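Local coordinates for putative tryptophan halogenase (Xanthomonas campestris pv. campestris, PDB 6Y1W), which probably acts as a flavin-dependent halogenase, using reduced FAD to halogenate an aromatic substrate in the manner of the tryptophan halogenases, at residues G59-P64 and I346-I351; A86-G91 and Y161-D166; L244-A249 and G286-S291; L250-E255 and A311-R316. All coordinates share one frame; numbering follows the deposited sequence.

Contact 1. Residues G59-P64 and I346-I351. With BUD ((2S,3S)-butane-2,3-diol), chain H.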
loop_
_atom_site.group_PDB
_atom_site.type_symbol
_atom_site.label_atom_id
_atom_site.label_comp_id
_atom_site.label_asym_id
_atom_site.label_seq_id
_atom_site.Cartn_x
_atom_site.Cartn_y
_atom_site.Cartn_z
ATOM N N GLY A 59 9.527 -4.155 -31.247
ATOM C CA GLY A 59 8.152 -3.953 -30.741
ATOM C C GLY A 59 8.064 -4.427 -29.294
ATOM O O GLY A 59 8.560 -5.488 -28.959
ATOM N N GLU A 60 7.399 -3.640 -28.446
ATOM C CA GLU A 60 7.366 -3.934 -27.025
ATOM C C GLU A 60 5.989 -3.641 -26.456
ATOM O O GLU A 60 5.373 -2.637 -26.821
ATOM C CB GLU A 60 8.453 -3.084 -26.325
ATOM C CG GLU A 60 8.610 -3.356 -24.877
ATOM C CD GLU A 60 9.972 -2.898 -24.315
ATOM O OE1 GLU A 60 10.895 -2.472 -25.054
ATOM O OE2 GLU A 60 10.119 -3.015 -23.088
ATOM N N ALA A 61 5.507 -4.490 -25.541
ATOM C CA ALA A 61 4.266 -4.212 -24.823
ATOM C C ALA A 61 4.549 -3.528 -23.466
ATOM O O ALA A 61 5.654 -3.589 -22.927
ATOM C CB ALA A 61 3.479 -5.514 -24.615
ATOM N N THR A 62 3.541 -2.820 -22.963
ATOM C CA THR A 62 3.684 -1.983 -21.770
ATOM C C THR A 62 2.488 -2.240 -20.851
ATOM O O THR A 62 1.599 -3.069 -21.138
ATOM C CB THR A 62 3.753 -0.471 -22.116
ATOM O OG1 THR A 62 2.602 -0.096 -22.880
ATOM C CG2 THR A 62 4.992 -0.118 -22.956
ATOM N N ILE A 63 2.488 -1.571 -19.709
ATOM C CA ILE A 63 1.388 -1.690 -18.748
ATOM C C ILE A 63 0.907 -0.306 -18.322
ATOM O O ILE A 63 1.537 0.710 -18.685
ATOM C CB ILE A 63 1.802 -2.585 -17.560
ATOM C CG1 ILE A 63 3.100 -2.129 -16.931
ATOM C CG2 ILE A 63 1.965 -4.061 -18.036
ATOM C CD1 ILE A 63 3.441 -2.994 -15.676
ATOM N N PRO A 64 -0.210 -0.207 -17.595
ATOM C CA PRO A 64 -0.871 1.107 -17.468
ATOM C C PRO A 64 -0.069 2.156 -16.732
ATOM O O PRO A 64 -0.408 3.342 -16.836
ATOM C CB PRO A 64 -2.168 0.773 -16.722
ATOM C CG PRO A 64 -2.500 -0.646 -17.223
ATOM C CD PRO A 64 -1.152 -1.310 -17.265
ATOM N N ILE A 346 7.158 -11.684 -19.975
ATOM C CA ILE A 346 5.920 -12.450 -19.919
ATOM C C ILE A 346 4.756 -11.620 -19.396
ATOM O O ILE A 346 3.603 -11.881 -19.752
ATOM C CB ILE A 346 6.151 -13.708 -19.071
ATOM C CG1 ILE A 346 4.943 -14.630 -19.100
ATOM C CG2 ILE A 346 6.410 -13.338 -17.590
ATOM C CD1 ILE A 346 5.221 -15.959 -18.362
ATOM N N GLU A 347 5.022 -10.603 -18.564
ATOM C CA GLU A 347 3.992 -9.690 -18.084
ATOM C C GLU A 347 4.324 -8.239 -18.435
ATOM O O GLU A 347 3.842 -7.317 -17.779
ATOM C CB GLU A 347 3.780 -9.826 -16.564
ATOM C CG GLU A 347 2.984 -11.089 -16.170
ATOM C CD GLU A 347 1.490 -10.989 -16.471
ATOM O OE1 GLU A 347 0.989 -9.874 -16.772
ATOM O OE2 GLU A 347 0.783 -12.069 -16.421
ATOM N N SER A 348 5.137 -8.016 -19.475
ATOM C CA SER A 348 5.367 -6.677 -20.033
ATOM C C SER A 348 5.813 -5.682 -18.964
ATOM O O SER A 348 5.276 -4.580 -18.862
ATOM C CB SER A 348 4.128 -6.121 -20.775
ATOM O OG SER A 348 3.440 -7.114 -21.577
ATOM N N THR A 349 6.834 -6.050 -18.195
ATOM C CA THR A 349 7.289 -5.225 -17.074
ATOM C C THR A 349 8.581 -4.443 -17.356
ATOM O O THR A 349 8.985 -3.662 -16.492
ATOM C CB THR A 349 7.489 -6.073 -15.809
ATOM O OG1 THR A 349 8.248 -7.266 -16.102
ATOM C CG2 THR A 349 6.152 -6.458 -15.179
ATOM N N ASN A 350 9.227 -4.579 -18.523
ATOM C CA ASN A 350 10.552 -3.954 -18.720
ATOM C C ASN A 350 10.492 -2.428 -18.603
ATOM O O ASN A 350 11.221 -1.803 -17.812
ATOM C CB ASN A 350 11.108 -4.347 -20.102
ATOM C CG ASN A 350 12.362 -3.550 -20.476
ATOM O OD1 ASN A 350 13.346 -3.631 -19.750
ATOM N ND2 ASN A 350 12.342 -2.782 -21.597
ATOM N N ILE A 351 9.639 -1.794 -19.415
ATOM C CA ILE A 351 9.554 -0.335 -19.368
ATOM C C ILE A 351 9.032 0.158 -18.025
ATOM O O ILE A 351 9.484 1.199 -17.523
ATOM C CB ILE A 351 8.732 0.153 -20.576
ATOM C CG1 ILE A 351 9.660 0.161 -21.793
ATOM C CG2 ILE A 351 8.149 1.578 -20.335
ATOM C CD1 ILE A 351 8.931 0.436 -23.111
HETATM C C1 BUD H . -0.259 -4.337 -14.841
HETATM O O1 BUD H . -0.918 -6.607 -14.622
HETATM C C2 BUD H . -0.630 -5.454 -13.866
HETATM O O2 BUD H . -2.205 -5.996 -12.055
HETATM C C3 BUD H . -1.858 -5.041 -13.047
HETATM C C4 BUD H . -1.567 -3.698 -12.366
HETATM O O HOH W 1 7.883 -3.155 -21.507
#
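Glu60 and Asn350 make the direct polar link: Asn350 ND2 donates to Glu60 OE2 over 2.7 Å along a nearly straight line (169° at the hydrogen). The syn lone pair of OE2 takes this N-H, and carboxylate and amide planes lie within 26° of each other. With CG anti to the backbone N (chi1 -175°) and the chain extended beyond it, Glu60 reaches across to the start of helix 350-363. A water completes the grip, giving hydrogens to Glu60 OE2 and Ala61 O and accepting from Ile351 N at 3.1 Å, so OE2 receives two donors. Edge strand 59-61 of a three-stranded sheet and the loop entering helix 350-363 line the probable active site. Lys89, the predicted catalytic lysine, is hydrogen-bonded to both Ser348 OG and Thr62 O, one from each segment. Glu347, which probably binds the tryptophan substrate as in related halogenases, has OE2 hydrogen-bonded to His106 and His395. The remaining contacts are van der Waals: the Ala61 methyl CB lies 3.4 Å from Ser348 OG, and Ile63 CG2 rests 3.5 Å from Ser348 O. Ile351, a predicted FAD-site residue, brings CD1 to Thr62 CG2 at 4.0 Å and lays CG1 beside the Glu60 carboxylate. At the far end a bound butanediol approaches Ile63, its C1 3.8 Å from Ile63 CB; Ser444 and Ala441 hydrogen-bond this diol.

Contact 2. Residues A86-G91 and Y161-D166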
loop_
_atom_site.group_PDB
_atom_site.type_symbol
_atom_site.label_atom_id
_atom_site.label_comp_id
_atom_site.label_asym_id
_atom_site.label_seq_id
_atom_site.Cartn_x
_atom_site.Cartn_y
_atom_site.Cartn_z
ATOM N N ALA A 86 2.135 3.106 -32.343
ATOM C CA ALA A 86 1.592 2.369 -31.200
ATOM C C ALA A 86 0.141 1.947 -31.386
ATOM O O ALA A 86 -0.633 2.586 -32.100
ATOM C CB ALA A 86 1.695 3.199 -29.915
ATOM N N THR A 87 -0.237 0.856 -30.706
ATOM C CA THR A 87 -1.632 0.435 -30.627
ATOM C C THR A 87 -2.023 0.295 -29.162
ATOM O O THR A 87 -1.181 0.380 -28.263
ATOM C CB THR A 87 -1.885 -0.908 -31.368
ATOM O OG1 THR A 87 -1.163 -1.957 -30.707
ATOM C CG2 THR A 87 -1.406 -0.837 -32.871
ATOM N N PHE A 88 -3.299 0.050 -28.916
ATOM C CA PHE A 88 -3.751 -0.122 -27.542
ATOM C C PHE A 88 -3.670 -1.577 -27.096
ATOM O O PHE A 88 -3.801 -2.515 -27.898
ATOM C CB PHE A 88 -5.189 0.399 -27.377
ATOM C CG PHE A 88 -5.294 1.886 -27.526
ATOM C CD1 PHE A 88 -4.950 2.733 -26.452
ATOM C CD2 PHE A 88 -5.688 2.460 -28.722
ATOM C CE1 PHE A 88 -5.000 4.118 -26.581
ATOM C CE2 PHE A 88 -5.736 3.864 -28.849
ATOM C CZ PHE A 88 -5.394 4.678 -27.784
ATOM N N LYS A 89 -3.476 -1.750 -25.780
ATOM C CA LYS A 89 -3.382 -3.069 -25.168
ATOM C C LYS A 89 -4.303 -3.117 -23.973
ATOM O O LYS A 89 -4.229 -2.231 -23.122
ATOM C CB LYS A 89 -1.933 -3.331 -24.700
ATOM C CG LYS A 89 -1.784 -4.646 -23.926
ATOM C CD LYS A 89 -0.378 -4.760 -23.363
ATOM C CE LYS A 89 -0.298 -5.985 -22.406
ATOM N NZ LYS A 89 0.942 -5.856 -21.512
ATOM N N VAL A 90 -5.158 -4.152 -23.896
ATOM C CA VAL A 90 -6.015 -4.339 -22.723
ATOM C C VAL A 90 -5.710 -5.622 -21.965
ATOM O O VAL A 90 -6.360 -5.887 -20.945
ATOM C CB VAL A 90 -7.511 -4.281 -23.087
ATOM C CG1 VAL A 90 -7.871 -2.907 -23.634
ATOM C CG2 VAL A 90 -7.854 -5.382 -24.113
ATOM N N GLY A 91 -4.750 -6.430 -22.417
ATOM C CA GLY A 91 -4.473 -7.668 -21.705
ATOM C C GLY A 91 -3.487 -8.526 -22.478
ATOM O O GLY A 91 -2.974 -8.132 -23.533
ATOM N N TYR A 161 -5.956 0.368 -19.679
ATOM C CA TYR A 161 -5.259 -0.005 -20.911
ATOM C C TYR A 161 -3.808 0.450 -20.840
ATOM O O TYR A 161 -3.409 1.241 -19.971
ATOM C CB TYR A 161 -5.920 0.621 -22.163
ATOM C CG TYR A 161 -5.771 2.134 -22.195
ATOM C CD1 TYR A 161 -6.727 2.969 -21.585
ATOM C CD2 TYR A 161 -4.686 2.731 -22.828
ATOM C CE1 TYR A 161 -6.550 4.335 -21.557
ATOM C CE2 TYR A 161 -4.522 4.127 -22.815
ATOM C CZ TYR A 161 -5.482 4.906 -22.195
ATOM O OH TYR A 161 -5.346 6.281 -22.160
ATOM N N ALA A 162 -3.012 -0.066 -21.791
ATOM C CA ALA A 162 -1.655 0.419 -22.022
ATOM C C ALA A 162 -1.387 0.333 -23.528
ATOM O O ALA A 162 -2.340 0.435 -24.317
ATOM C CB ALA A 162 -0.630 -0.380 -21.215
ATOM N N TYR A 163 -0.128 0.115 -23.944
ATOM C CA TYR A 163 0.244 0.264 -25.353
ATOM C C TYR A 163 1.124 -0.877 -25.834
ATOM O O TYR A 163 1.893 -1.470 -25.075
ATOM C CB TYR A 163 1.051 1.553 -25.586
ATOM C CG TYR A 163 0.481 2.769 -24.872
ATOM C CD1 TYR A 163 -0.638 3.399 -25.369
ATOM C CD2 TYR A 163 1.094 3.250 -23.726
ATOM C CE1 TYR A 163 -1.168 4.528 -24.723
ATOM C CE2 TYR A 163 0.578 4.375 -23.050
ATOM C CZ TYR A 163 -0.528 5.016 -23.582
ATOM O OH TYR A 163 -0.985 6.118 -22.881
ATOM N N HIS A 164 1.060 -1.120 -27.138
ATOM C CA HIS A 164 2.119 -1.797 -27.859
ATOM C C HIS A 164 2.862 -0.714 -28.621
ATOM O O HIS A 164 2.218 0.092 -29.292
ATOM C CB HIS A 164 1.516 -2.813 -28.847
ATOM C CG HIS A 164 0.607 -3.826 -28.199
ATOM N ND1 HIS A 164 -0.764 -3.831 -28.404
ATOM C CD2 HIS A 164 0.861 -4.833 -27.316
ATOM C CE1 HIS A 164 -1.306 -4.833 -27.722
ATOM N NE2 HIS A 164 -0.344 -5.445 -27.044
ATOM N N LEU A 165 4.200 -0.681 -28.530
ATOM C CA LEU A 165 4.900 0.436 -29.147
ATOM C C LEU A 165 6.208 -0.019 -29.777
ATOM O O LEU A 165 6.729 -1.097 -29.492
ATOM C CB LEU A 165 5.170 1.583 -28.142
ATOM C CG LEU A 165 5.912 1.218 -26.840
ATOM C CD1 LEU A 165 7.408 1.037 -27.089
ATOM C CD2 LEU A 165 5.693 2.286 -25.749
ATOM N N ASP A 166 6.722 0.821 -30.674
ATOM C CA ASP A 166 8.069 0.613 -31.217
ATOM C C ASP A 166 9.041 1.268 -30.249
ATOM O O ASP A 166 9.004 2.486 -30.054
ATOM C CB ASP A 166 8.187 1.233 -32.620
ATOM C CG ASP A 166 9.560 0.959 -33.254
ATOM O OD1 ASP A 166 10.581 1.376 -32.670
ATOM O OD2 ASP A 166 9.651 0.316 -34.336
#
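His164 is met by Thr87 at its ring edge and by Lys89 over a face. Its ND1 donates to Thr87 OG1 at 3.0 Å, with the hydroxyl oxygen near the ring plane and the N-H bent to 145°. Lys89 CB sits 3.7 Å from the ring centroid in a CH-pi contact, and the extended lysine chain (CG anti to the backbone N, chi1 175°) runs on past His164 NE2. On the other side of the sheet, Phe88 turns its ring edge to the face of Tyr161, an offset edge-to-face pair with centroids 5.5 Å apart and planes at 77°.

Antiparallel pairing sets these positions. Thr87 with His164 and Lys89 with Ala162 are hydrogen-bonded pairs, closed by Ala162 N to Lys89 O at 2.8 Å and three similar bonds; Phe88 and Tyr163 form the non-hydrogen-bonded pair between. Further out, His164 NE2 bonds to Thr264, Thr87 OG1 to Pro278 O, and the predicted catalytic Lys89 presents NZ to Ser348 and Thr62 O. Strand 87-89 is an edge of a three-stranded sheet with 162-166 in the middle and 59-61 beyond; Phe88 packs on helix 492-499, while Tyr163 packs on helices 65-73 and 77-83.

Contact 3. Residues L244-A249 and G286-S291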
loop_
_atom_site.group_PDB
_atom_site.type_symbol
_atom_site.label_atom_id
_atom_site.label_comp_id
_atom_site.label_asym_id
_atom_site.label_seq_id
_atom_site.Cartn_x
_atom_site.Cartn_y
_atom_site.Cartn_z
ATOM N N LEU A 244 13.663 -19.663 -12.678
ATOM C CA LEU A 244 13.268 -19.129 -13.980
ATOM C C LEU A 244 14.327 -19.578 -14.971
ATOM O O LEU A 244 15.476 -19.145 -14.880
ATOM C CB LEU A 244 13.151 -17.595 -13.927
ATOM C CG LEU A 244 11.970 -17.116 -13.062
ATOM C CD1 LEU A 244 12.093 -15.578 -12.898
ATOM C CD2 LEU A 244 10.643 -17.542 -13.729
ATOM N N PHE A 245 13.939 -20.446 -15.917
ATOM C CA PHE A 245 14.921 -21.154 -16.735
ATOM C C PHE A 245 15.228 -20.494 -18.079
ATOM O O PHE A 245 16.218 -20.863 -18.726
ATOM C CB PHE A 245 14.450 -22.605 -17.013
ATOM C CG PHE A 245 14.029 -23.357 -15.772
ATOM C CD1 PHE A 245 14.534 -23.038 -14.514
ATOM C CD2 PHE A 245 13.100 -24.388 -15.874
ATOM C CE1 PHE A 245 14.112 -23.755 -13.367
ATOM C CE2 PHE A 245 12.689 -25.094 -14.748
ATOM C CZ PHE A 245 13.191 -24.781 -13.507
ATOM N N ALA A 246 14.390 -19.570 -18.555
ATOM C CA ALA A 246 14.669 -18.936 -19.848
ATOM C C ALA A 246 15.923 -18.070 -19.801
ATOM O O ALA A 246 16.200 -17.404 -18.805
ATOM C CB ALA A 246 13.463 -18.083 -20.245
ATOM N N ASP A 247 16.685 -18.100 -20.891
ATOM C CA ASP A 247 17.920 -17.322 -20.958
ATOM C C ASP A 247 18.227 -16.897 -22.385
ATOM O O ASP A 247 19.281 -16.280 -22.609
ATOM C CB ASP A 247 19.091 -18.132 -20.389
ATOM C CG ASP A 247 19.381 -19.404 -21.193
ATOM O OD1 ASP A 247 18.764 -19.654 -22.245
ATOM O OD2 ASP A 247 20.237 -20.202 -20.750
ATOM N N SER A 248 17.308 -17.119 -23.331
ATOM C CA SER A 248 17.576 -16.877 -24.737
ATOM C C SER A 248 16.294 -16.389 -25.415
ATOM O O SER A 248 15.191 -16.740 -24.997
ATOM C CB SER A 248 18.028 -18.162 -25.432
ATOM O OG SER A 248 19.190 -18.718 -24.808
ATOM N N ALA A 249 16.460 -15.622 -26.491
ATOM C CA ALA A 249 15.298 -15.312 -27.308
ATOM C C ALA A 249 15.725 -15.159 -28.763
ATOM O O ALA A 249 16.886 -14.850 -29.073
ATOM C CB ALA A 249 14.598 -14.032 -26.857
ATOM N N GLY A 286 8.488 -13.120 -31.088
ATOM C CA GLY A 286 9.738 -13.657 -30.546
ATOM C C GLY A 286 9.463 -14.951 -29.820
ATOM O O GLY A 286 8.321 -15.251 -29.481
ATOM N N ILE A 287 10.524 -15.746 -29.614
ATOM C CA ILE A 287 10.406 -16.951 -28.801
ATOM C C ILE A 287 11.416 -16.796 -27.676
ATOM O O ILE A 287 12.559 -16.373 -27.901
ATOM C CB ILE A 287 10.599 -18.258 -29.611
ATOM C CG1 ILE A 287 10.406 -19.466 -28.683
ATOM C CG2 ILE A 287 11.979 -18.348 -30.328
ATOM C CD1 ILE A 287 10.064 -20.756 -29.461
ATOM N N VAL A 288 10.953 -17.055 -26.463
ATOM C CA VAL A 288 11.750 -16.979 -25.252
ATOM C C VAL A 288 11.966 -18.412 -24.816
ATOM O O VAL A 288 10.992 -19.141 -24.671
ATOM C CB VAL A 288 10.971 -16.211 -24.176
ATOM C CG1 VAL A 288 11.650 -16.353 -22.798
ATOM C CG2 VAL A 288 10.804 -14.721 -24.581
ATOM N N TYR A 289 13.212 -18.824 -24.605
ATOM C CA TYR A 289 13.421 -20.240 -24.308
ATOM C C TYR A 289 14.647 -20.438 -23.428
ATOM O O TYR A 289 15.392 -19.508 -23.135
ATOM C CB TYR A 289 13.562 -21.059 -25.612
ATOM C CG TYR A 289 14.783 -20.709 -26.433
ATOM C CD1 TYR A 289 14.781 -19.621 -27.330
ATOM C CD2 TYR A 289 15.928 -21.496 -26.379
ATOM C CE1 TYR A 289 15.901 -19.297 -28.100
ATOM C CE2 TYR A 289 17.047 -21.189 -27.142
ATOM C CZ TYR A 289 17.040 -20.109 -27.995
ATOM O OH TYR A 289 18.182 -19.872 -28.700
ATOM N N SER A 290 14.834 -21.688 -22.988
ATOM C CA SER A 290 15.944 -22.052 -22.113
ATOM C C SER A 290 16.952 -22.887 -22.885
ATOM O O SER A 290 16.619 -23.988 -23.349
ATOM C CB SER A 290 15.466 -22.847 -20.902
ATOM O OG SER A 290 16.608 -23.248 -20.142
ATOM N N SER A 291 18.189 -22.390 -22.937
ATOM C CA SER A 291 19.286 -23.080 -23.604
ATOM C C SER A 291 19.617 -24.401 -22.926
ATOM O O SER A 291 20.273 -25.250 -23.534
ATOM C CB SER A 291 20.536 -22.189 -23.650
ATOM O OG SER A 291 21.193 -22.045 -22.380
HETATM O O HOH W 2 20.869 -19.719 -26.596
HETATM O O HOH W 3 18.766 -17.473 -29.799
#
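Ser248 lays its CB over one face of the Tyr289 ring, 3.6 Å from the centroid, in a CH-pi contact. The two residues belong to a classic beta bulge where two antiparallel neighbours of a mixed sheet, 248-254 and 283-289, pair: Asp247 and Ser248 both face Tyr289, whose carbonyl O accepts from Asp247 N at 2.9 Å and, more weakly, from Ser248 N. Tyr289 N returns a straight bond to Ser248 O. Tyr289 CG stands between its own backbone N and carbonyl carbon (chi1 65°), which folds the ring toward the Ser248 strand; a bound butanediol also touches Tyr289 and Ile287.

Asp247 works as a clamp on the chain beyond the strand. OD2 takes the Ser291 hydroxyl on its syn lone pair at 2.6 Å, and OD1 takes Ser291 N at 2.9 Å on the syn side, 27° out of plane. Ser248 OG donates to the same OD1 from the opposite face of the carboxylate. A long, weak ion pair links OD2 to Arg319 of the adjoining strand 316-319. On the other face of the sheet Ala246 CB packs against Val288 CG1 at 3.6 Å. Where the strands part, Ser290 OG donates to Phe245 O over 2.8 Å, from above the carbonyl plane.

Contact 4. Residues L250-E255 and A311-R316. With BUD ((2S,3S)-butane-2,3-diol), chain K.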
loop_
_atom_site.group_PDB
_atom_site.type_symbol
_atom_site.label_atom_id
_atom_site.label_comp_id
_atom_site.label_asym_id
_atom_site.label_seq_id
_atom_site.Cartn_x
_atom_site.Cartn_y
_atom_site.Cartn_z
ATOM N N LEU A 250 14.762 -15.363 -29.657
ATOM C CA LEU A 250 14.909 -15.006 -31.066
ATOM C C LEU A 250 13.744 -14.091 -31.407
ATOM O O LEU A 250 12.603 -14.435 -31.085
ATOM C CB LEU A 250 14.817 -16.240 -31.979
ATOM C CG LEU A 250 16.052 -17.107 -32.128
ATOM C CD1 LEU A 250 15.667 -18.471 -32.729
ATOM C CD2 LEU A 250 17.101 -16.370 -32.984
ATOM N N ALA A 251 14.007 -12.962 -32.080
ATOM C CA ALA A 251 12.940 -11.997 -32.336
ATOM C C ALA A 251 12.867 -11.677 -33.824
ATOM O O ALA A 251 13.893 -11.637 -34.508
ATOM C CB ALA A 251 13.149 -10.706 -31.528
ATOM N N VAL A 252 11.656 -11.454 -34.326
ATOM C CA VAL A 252 11.480 -11.176 -35.761
ATOM C C VAL A 252 10.183 -10.402 -35.955
ATOM O O VAL A 252 9.166 -10.700 -35.319
ATOM C CB VAL A 252 11.466 -12.482 -36.589
ATOM C CG1 VAL A 252 10.220 -13.341 -36.243
ATOM C CG2 VAL A 252 11.508 -12.163 -38.115
ATOM N N GLN A 253 10.203 -9.448 -36.892
ATOM C CA GLN A 253 9.006 -8.707 -37.242
ATOM C C GLN A 253 8.348 -9.340 -38.461
ATOM O O GLN A 253 9.015 -9.892 -39.337
ATOM C CB GLN A 253 9.341 -7.218 -37.499
ATOM C CG GLN A 253 10.119 -6.534 -36.362
ATOM C CD GLN A 253 9.374 -6.532 -34.977
ATOM O OE1 GLN A 253 8.382 -5.823 -34.793
ATOM N NE2 GLN A 253 9.876 -7.319 -34.010
ATOM N N THR A 254 7.028 -9.280 -38.504
ATOM C CA THR A 254 6.311 -9.805 -39.662
ATOM C C THR A 254 5.321 -8.763 -40.144
ATOM O O THR A 254 4.903 -7.877 -39.399
ATOM C CB THR A 254 5.552 -11.114 -39.361
ATOM O OG1 THR A 254 4.730 -10.948 -38.180
ATOM C CG2 THR A 254 6.526 -12.286 -39.174
ATOM N N GLU A 255 4.893 -8.893 -41.405
ATOM C CA GLU A 255 3.843 -7.986 -41.836
ATOM C C GLU A 255 2.515 -8.313 -41.140
ATOM O O GLU A 255 2.250 -9.451 -40.718
ATOM C CB GLU A 255 3.677 -8.029 -43.370
ATOM C CG GLU A 255 3.191 -9.307 -43.851
ATOM C CD GLU A 255 3.432 -9.518 -45.366
ATOM O OE1 GLU A 255 3.642 -8.539 -46.145
ATOM O OE2 GLU A 255 3.400 -10.692 -45.755
ATOM N N ALA A 311 8.193 -12.436 -43.059
ATOM C CA ALA A 311 9.134 -11.751 -42.182
ATOM C C ALA A 311 9.614 -10.451 -42.807
ATOM O O ALA A 311 9.969 -10.399 -43.996
ATOM C CB ALA A 311 10.333 -12.650 -41.897
ATOM N N LEU A 312 9.725 -9.405 -41.977
ATOM C CA LEU A 312 10.199 -8.091 -42.394
ATOM C C LEU A 312 11.626 -7.832 -41.958
ATOM O O LEU A 312 12.219 -6.847 -42.400
ATOM C CB LEU A 312 9.317 -6.972 -41.805
ATOM C CG LEU A 312 7.913 -7.028 -42.330
ATOM C CD1 LEU A 312 7.074 -5.907 -41.705
ATOM C CD2 LEU A 312 7.946 -6.831 -43.821
ATOM N N THR A 313 12.159 -8.667 -41.051
ATOM C CA THR A 313 13.523 -8.553 -40.534
ATOM C C THR A 313 14.152 -9.941 -40.509
ATOM O O THR A 313 13.459 -10.963 -40.608
ATOM C CB THR A 313 13.545 -7.924 -39.123
ATOM O OG1 THR A 313 12.794 -8.744 -38.214
ATOM C CG2 THR A 313 12.927 -6.501 -39.146
ATOM N N THR A 314 15.480 -9.965 -40.448
ATOM C CA THR A 314 16.165 -11.228 -40.140
ATOM C C THR A 314 16.102 -11.480 -38.632
ATOM O O THR A 314 16.435 -10.578 -37.846
ATOM C CB THR A 314 17.621 -11.141 -40.599
ATOM O OG1 THR A 314 17.639 -11.045 -42.027
ATOM C CG2 THR A 314 18.419 -12.393 -40.179
ATOM N N PRO A 315 15.781 -12.699 -38.196
ATOM C CA PRO A 315 15.659 -12.954 -36.757
ATOM C C PRO A 315 16.944 -12.598 -36.035
ATOM O O PRO A 315 18.050 -12.825 -36.534
ATOM C CB PRO A 315 15.355 -14.454 -36.691
ATOM C CG PRO A 315 14.696 -14.754 -37.963
ATOM C CD PRO A 315 15.349 -13.856 -38.994
ATOM N N ARG A 316 16.783 -11.975 -34.881
ATOM C CA ARG A 316 17.876 -11.529 -34.036
ATOM C C ARG A 316 17.905 -12.381 -32.782
ATOM O O ARG A 316 16.861 -12.585 -32.155
ATOM C CB ARG A 316 17.703 -10.059 -33.652
ATOM C CG ARG A 316 18.277 -9.078 -34.667
ATOM C CD ARG A 316 19.436 -9.713 -35.416
ATOM N NE ARG A 316 20.194 -8.770 -36.236
ATOM C CZ ARG A 316 19.762 -8.197 -37.359
ATOM N NH1 ARG A 316 18.541 -8.443 -37.855
ATOM N NH2 ARG A 316 20.575 -7.370 -37.998
HETATM C C1 BUD K . 16.418 -3.659 -40.709
HETATM O O1 BUD K . 15.254 -5.089 -42.284
HETATM C C2 BUD K . 16.312 -5.042 -41.342
HETATM O O2 BUD K . 16.663 -7.390 -40.791
HETATM C C3 BUD K . 16.193 -6.172 -40.320
HETATM C C4 BUD K . 16.936 -5.938 -39.034
HETATM O O HOH W 4 14.547 -9.056 -36.152
#
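Strand 248-254 is joined here to the loop that leads into edge strand 316-319, through two separate ladders offset in register by two: an antiparallel pair at Ala251 and Arg316, and a single bridge at Thr254 and Ala311. The first is a regular hydrogen-bonded pair, Ala251 N to Arg316 O and Arg316 N to Ala251 O, both at 2.9 Å. At the single bridge Leu312 N donates to Gln253 O over 2.8 Å, the donor lying 40° above the carbonyl plane.

Between the two, the Thr313 side chain stands in for a backbone partner. Its OG1, placed between the backbone N and the carbonyl carbon (chi1 60°), accepts a practically straight bond from Gln253 N (3.0 Å, 176°). The same hydroxyl donates at 2.7 Å to a water that in turn gives hydrogens to Ala251 O and Thr314 O, spanning the gap between the ladders. Val252 CG2 lies 3.4 Å from Thr313 O and also touches Ala311 CB and Pro315 CG. Farther along, Leu312 sets CG and CD1 beside the backbone of Thr254 and Glu255.

A butanediol lies along the loop: Thr314 N donates to its O2 at 2.9 Å, with Thr313 CB and CG2 alongside its C3. Arg316, bent at chi2, brings NH1 back to Thr314 O while approaching the diol's C4. Arg282 bonds the amide oxygen of Gln253, and Arg310 forms a salt bridge with Glu255. Regular pairing at Ala251, giving way to a side-chain acceptor and a water, marks an irregular entry into the edge strand of a mixed beta sheet.

Overall arrangement
Following the chain, strand 59-61 opens the longest loop, which contact 1 closes at the start of helix 350-363; all three other contacts nest inside it. Contact 2 closes first, joining strands 87-89 and 162-166, and the latter pairs with strand 59-61, so both contacts reach one small three-stranded sheet and meet at Lys89. Contacts 3 and 4 come later and cross: segments 244-249 and 250-255 run consecutively, then 286-291 and 311-316 pair back. Strand 248-254 thus lies between 283-289 and 316-319 in the mixed sheet. Contact 4 touches contact 1 through Gln253 near Gly59, whereas contacts 2 and 3 stay apart.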